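Local coordinates for protein alpha-amylase (Eisenia fetida, PDB 6M4K) that probably hydrolyses internal alpha-1,4-glucosidic linkages in starch-like polysaccharides, as a cold-active family 13 glycoside hydrolase with calcium and probably chloride as cofactors, at residues 23-31 with 76-87. Residues are numbered along the deposited sequence; the frame is centred on the assembly and turned at random.
With SO4 (sulfate ion), chain G.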
loop_
_atom_site.group_PDB
_atom_site.type_symbol
_atom_site.label_atom_id
_atom_site.label_comp_id
_atom_site.label_asym_id
_atom_site.label_seq_id
_atom_site.Cartn_x
_atom_site.Cartn_y
_atom_site.Cartn_z
ATOM N N PHE A 23 -6.079 -1.822 6.476
ATOM C CA PHE A 23 -5.858 -0.666 7.343
ATOM C C PHE A 23 -6.800 -0.709 8.548
ATOM O O PHE A 23 -8.028 -0.735 8.390
ATOM C CB PHE A 23 -6.099 0.581 6.491
ATOM C CG PHE A 23 -6.014 1.893 7.229
ATOM C CD1 PHE A 23 -4.890 2.248 7.961
ATOM C CD2 PHE A 23 -7.057 2.814 7.123
ATOM C CE1 PHE A 23 -4.807 3.486 8.600
ATOM C CE2 PHE A 23 -6.979 4.053 7.762
ATOM C CZ PHE A 23 -5.867 4.382 8.503
ATOM N N GLU A 24 -6.221 -0.743 9.748
ATOM C CA GLU A 24 -6.943 -0.768 11.019
ATOM C C GLU A 24 -7.764 -2.033 11.237
ATOM O O GLU A 24 -8.558 -2.090 12.193
ATOM C CB GLU A 24 -7.794 0.489 11.258
ATOM C CG GLU A 24 -6.993 1.751 11.542
ATOM C CD GLU A 24 -6.614 1.924 13.006
ATOM O OE1 GLU A 24 -6.769 0.978 13.812
ATOM O OE2 GLU A 24 -6.161 3.026 13.359
ATOM N N TRP A 25 -7.590 -3.070 10.424
ATOM C CA TRP A 25 -8.248 -4.336 10.722
ATOM C C TRP A 25 -7.664 -4.962 11.988
ATOM O O TRP A 25 -6.441 -4.918 12.227
ATOM C CB TRP A 25 -8.092 -5.325 9.570
ATOM C CG TRP A 25 -8.926 -5.026 8.354
ATOM C CD1 TRP A 25 -9.170 -3.796 7.782
ATOM C CD2 TRP A 25 -9.615 -5.983 7.542
ATOM N NE1 TRP A 25 -9.963 -3.946 6.664
ATOM C CE2 TRP A 25 -10.262 -5.275 6.507
ATOM C CE3 TRP A 25 -9.754 -7.376 7.591
ATOM C CZ2 TRP A 25 -11.034 -5.915 5.536
ATOM C CZ3 TRP A 25 -10.527 -8.002 6.630
ATOM C CH2 TRP A 25 -11.146 -7.277 5.617
ATOM N N LYS A 26 -8.540 -5.578 12.782
ATOM C CA LYS A 26 -8.116 -6.353 13.943
ATOM C C LYS A 26 -7.445 -7.658 13.513
ATOM O O LYS A 26 -7.712 -8.202 12.436
ATOM C CB LYS A 26 -9.317 -6.705 14.827
ATOM C CG LYS A 26 -9.939 -5.520 15.552
ATOM C CD LYS A 26 -11.044 -5.964 16.515
ATOM C CE LYS A 26 -12.219 -6.576 15.772
ATOM N NZ LYS A 26 -13.385 -6.734 16.704
ATOM N N TRP A 27 -6.583 -8.172 14.396
ATOM C CA TRP A 27 -5.858 -9.400 14.082
ATOM C C TRP A 27 -6.803 -10.572 13.844
ATOM O O TRP A 27 -6.568 -11.398 12.953
ATOM C CB TRP A 27 -4.850 -9.737 15.175
ATOM C CG TRP A 27 -3.901 -8.640 15.556
ATOM C CD1 TRP A 27 -3.369 -8.439 16.786
ATOM C CD2 TRP A 27 -3.344 -7.606 14.713
ATOM N NE1 TRP A 27 -2.534 -7.355 16.784
ATOM C CE2 TRP A 27 -2.499 -6.822 15.525
ATOM C CE3 TRP A 27 -3.503 -7.247 13.369
ATOM C CZ2 TRP A 27 -1.802 -5.711 15.037
ATOM C CZ3 TRP A 27 -2.815 -6.147 12.887
ATOM C CH2 TRP A 27 -1.975 -5.394 13.720
ATOM N N THR A 28 -7.881 -10.667 14.630
ATOM C CA THR A 28 -8.804 -11.775 14.414
ATOM C C THR A 28 -9.458 -11.706 13.046
ATOM O O THR A 28 -9.714 -12.747 12.429
ATOM C CB THR A 28 -9.875 -11.801 15.499
ATOM O OG1 THR A 28 -10.501 -10.516 15.577
ATOM C CG2 THR A 28 -9.258 -12.174 16.847
ATOM N N ASP A 29 -9.714 -10.490 12.545
ATOM C CA ASP A 29 -10.296 -10.339 11.214
ATOM C C ASP A 29 -9.285 -10.640 10.115
ATOM O O ASP A 29 -9.628 -11.280 9.119
ATOM C CB ASP A 29 -10.917 -8.952 11.040
ATOM C CG ASP A 29 -12.271 -8.848 11.715
ATOM O OD1 ASP A 29 -12.996 -9.870 11.767
ATOM O OD2 ASP A 29 -12.603 -7.751 12.182
ATOM N N ILE A 30 -8.039 -10.187 10.273
ATOM C CA ILE A 30 -7.026 -10.519 9.274
ATOM C C ILE A 30 -6.809 -12.021 9.229
ATOM O O ILE A 30 -6.723 -12.617 8.151
ATOM C CB ILE A 30 -5.723 -9.741 9.530
ATOM C CG1 ILE A 30 -5.992 -8.237 9.429
ATOM C CG2 ILE A 30 -4.632 -10.185 8.552
ATOM C CD1 ILE A 30 -4.770 -7.369 9.610
ATOM N N GLU A 31 -6.778 -12.659 10.401
ATOM C CA GLU A 31 -6.601 -14.104 10.462
ATOM C C GLU A 31 -7.660 -14.829 9.638
ATOM O O GLU A 31 -7.341 -15.744 8.867
ATOM C CB GLU A 31 -6.627 -14.560 11.919
ATOM C CG GLU A 31 -6.377 -16.049 12.075
ATOM C CD GLU A 31 -6.306 -16.505 13.514
ATOM O OE1 GLU A 31 -6.524 -15.691 14.424
ATOM O OE2 GLU A 31 -6.021 -17.703 13.728
ATOM N N SER A 76 -1.973 -3.693 20.878
ATOM C CA SER A 76 -2.357 -2.533 20.086
ATOM C C SER A 76 -3.872 -2.521 19.918
ATOM O O SER A 76 -4.581 -3.450 20.321
ATOM C CB SER A 76 -1.713 -2.592 18.693
ATOM O OG SER A 76 -2.303 -3.628 17.919
ATOM N N ARG A 77 -4.362 -1.486 19.242
ATOM C CA ARG A 77 -5.790 -1.418 18.951
ATOM C C ARG A 77 -6.277 -2.637 18.186
ATOM O O ARG A 77 -7.420 -3.065 18.356
ATOM C CB ARG A 77 -6.092 -0.155 18.158
ATOM C CG ARG A 77 -7.581 0.054 17.931
ATOM C CD ARG A 77 -7.893 1.327 17.185
ATOM N NE ARG A 77 -9.335 1.556 17.210
ATOM C CZ ARG A 77 -9.905 2.753 17.089
ATOM N NH1 ARG A 77 -9.181 3.843 16.891
ATOM N NH2 ARG A 77 -11.231 2.852 17.201
ATOM N N SER A 78 -5.437 -3.216 17.331
ATOM C CA SER A 78 -5.875 -4.378 16.567
ATOM C C SER A 78 -5.942 -5.666 17.376
ATOM O O SER A 78 -6.540 -6.637 16.899
ATOM C CB SER A 78 -4.960 -4.616 15.368
ATOM O OG SER A 78 -5.181 -3.663 14.340
ATOM N N GLY A 79 -5.346 -5.706 18.562
ATOM C CA GLY A 79 -5.437 -6.885 19.392
ATOM C C GLY A 79 -4.181 -7.149 20.190
ATOM O O GLY A 79 -3.227 -6.365 20.150
ATOM N N SER A 80 -4.201 -8.252 20.934
ATOM C CA SER A 80 -3.139 -8.599 21.860
ATOM C C SER A 80 -1.986 -9.282 21.127
ATOM O O SER A 80 -2.076 -9.648 19.952
ATOM C CB SER A 80 -3.671 -9.569 22.911
ATOM O OG SER A 80 -4.022 -10.775 22.268
ATOM N N GLU A 81 -0.885 -9.473 21.854
ATOM C CA GLU A 81 0.220 -10.258 21.316
ATOM C C GLU A 81 -0.239 -11.659 20.924
ATOM O O GLU A 81 0.145 -12.174 19.869
ATOM C CB GLU A 81 1.351 -10.332 22.338
ATOM C CG GLU A 81 2.489 -11.223 21.878
ATOM C CD GLU A 81 3.556 -11.404 22.933
ATOM O OE1 GLU A 81 3.976 -10.401 23.551
ATOM O OE2 GLU A 81 3.967 -12.564 23.146
ATOM N N THR A 82 -1.070 -12.287 21.762
ATOM C CA THR A 82 -1.592 -13.612 21.442
ATOM C C THR A 82 -2.365 -13.596 20.132
ATOM O O THR A 82 -2.191 -14.481 19.284
ATOM C CB THR A 82 -2.476 -14.108 22.586
ATOM O OG1 THR A 82 -1.641 -14.473 23.689
ATOM C CG2 THR A 82 -3.307 -15.311 22.166
ATOM N N GLN A 83 -3.218 -12.589 19.945
ATOM C CA GLN A 83 -3.990 -12.508 18.712
ATOM C C GLN A 83 -3.092 -12.227 17.509
ATOM O O GLN A 83 -3.327 -12.766 16.423
ATOM C CB GLN A 83 -5.099 -11.473 18.865
ATOM C CG GLN A 83 -6.161 -11.916 19.851
ATOM C CD GLN A 83 -7.128 -10.801 20.185
ATOM O OE1 GLN A 83 -6.723 -9.660 20.414
ATOM N NE2 GLN A 83 -8.412 -11.134 20.245
ATOM N N PHE A 84 -2.065 -11.391 17.693
ATOM C CA PHE A 84 -1.107 -11.127 16.620
ATOM C C PHE A 84 -0.412 -12.413 16.177
ATOM O O PHE A 84 -0.306 -12.704 14.979
ATOM C CB PHE A 84 -0.075 -10.086 17.073
ATOM C CG PHE A 84 0.894 -9.688 15.983
ATOM C CD1 PHE A 84 0.567 -8.681 15.087
ATOM C CD2 PHE A 84 2.117 -10.342 15.835
ATOM C CE1 PHE A 84 1.438 -8.327 14.055
ATOM C CE2 PHE A 84 2.991 -9.996 14.821
ATOM C CZ PHE A 84 2.660 -8.985 13.924
ATOM N N ARG A 85 0.030 -13.218 17.143
ATOM C CA ARG A 85 0.769 -14.430 16.813
ATOM C C ARG A 85 -0.134 -15.485 16.201
ATOM O O ARG A 85 0.284 -16.194 15.278
ATOM C CB ARG A 85 1.509 -14.928 18.048
ATOM C CG ARG A 85 2.576 -13.936 18.445
ATOM C CD ARG A 85 3.214 -14.276 19.754
ATOM N NE ARG A 85 4.185 -15.352 19.621
ATOM C CZ ARG A 85 5.125 -15.601 20.525
ATOM N NH1 ARG A 85 5.219 -14.842 21.611
ATOM N NH2 ARG A 85 5.968 -16.599 20.342
ATOM N N ASN A 86 -1.387 -15.577 16.668
ATOM C CA ASN A 86 -2.345 -16.466 16.014
ATOM C C ASN A 86 -2.533 -16.081 14.552
ATOM O O ASN A 86 -2.584 -16.951 13.675
ATOM C CB ASN A 86 -3.702 -16.398 16.715
ATOM C CG ASN A 86 -3.746 -17.159 18.031
ATOM O OD1 ASN A 86 -4.625 -16.908 18.856
ATOM N ND2 ASN A 86 -2.826 -18.086 18.229
ATOM N N MET A 87 -2.669 -14.776 14.285
ATOM C CA MET A 87 -2.830 -14.279 12.922
ATOM C C MET A 87 -1.642 -14.660 12.049
ATOM O O MET A 87 -1.815 -15.191 10.949
ATOM C CB MET A 87 -3.011 -12.759 12.960
ATOM C CG MET A 87 -3.047 -12.092 11.602
ATOM S SD MET A 87 -2.889 -10.304 11.722
ATOM C CE MET A 87 -1.195 -10.146 12.302
HETATM S S SO4 G . -11.499 -9.192 18.911
HETATM O O1 SO4 G . -10.271 -8.527 19.317
HETATM O O2 SO4 G . -11.339 -9.602 17.526
HETATM O O3 SO4 G . -12.609 -8.245 18.974
HETATM O O4 SO4 G . -11.742 -10.350 19.770
HETATM O O HOH W 1 -6.373 3.966 15.959
HETATM O O HOH W 2 -0.678 -5.849 18.502
HETATM O O HOH W 3 -7.754 -9.138 17.200
HETATM O O HOH W 4 -5.998 -13.517 15.837
#
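Ser-78 O takes two bonds at the start of helix 27-39, from Trp-27 N at 2.9 Å and from a water that accepts from Thr-28 N. This junction belongs to the outer layer of a TIM barrel, where helices 27-39 and 81-93, which follow the first and second barrel strands, run nearly parallel; their short segments are 11° apart, with axes 8.6 Å from each other. The same serine reaches back through its hydroxyl: OG donates to Trp-25 O at 2.8 Å, from above the carbonyl plane, and also bonds Arg-66.

The indole of Trp-27 is sandwiched between the 76-79 turn and helix 81-93. Ser-78 CB sits over the centre of its six-membered ring, while on the opposite face the edge of Phe-84 points at the five-membered ring in a T-shaped stack, planes 78° apart, bringing CD1 to 3.6 Å from Trp-27 CE2. Met-87 adds a Met-aromatic contact: its chain turns at the last torsion (chi3 68°), laying CE over the rim of the Phe-84 side, and SD stands obliquely 3.5 Å from Trp-27 CE3 and 3.6 Å from Ile-30 CG2. Val-47 of the second strand also touches the indole.

Ser-80 and Gln-83 form a capping box at the start of helix 81-93. At the indole edge, Trp-27 NE1 donates to an in-plane water at 2.9 Å, which also hydrogen-bonds Ser-76 OG.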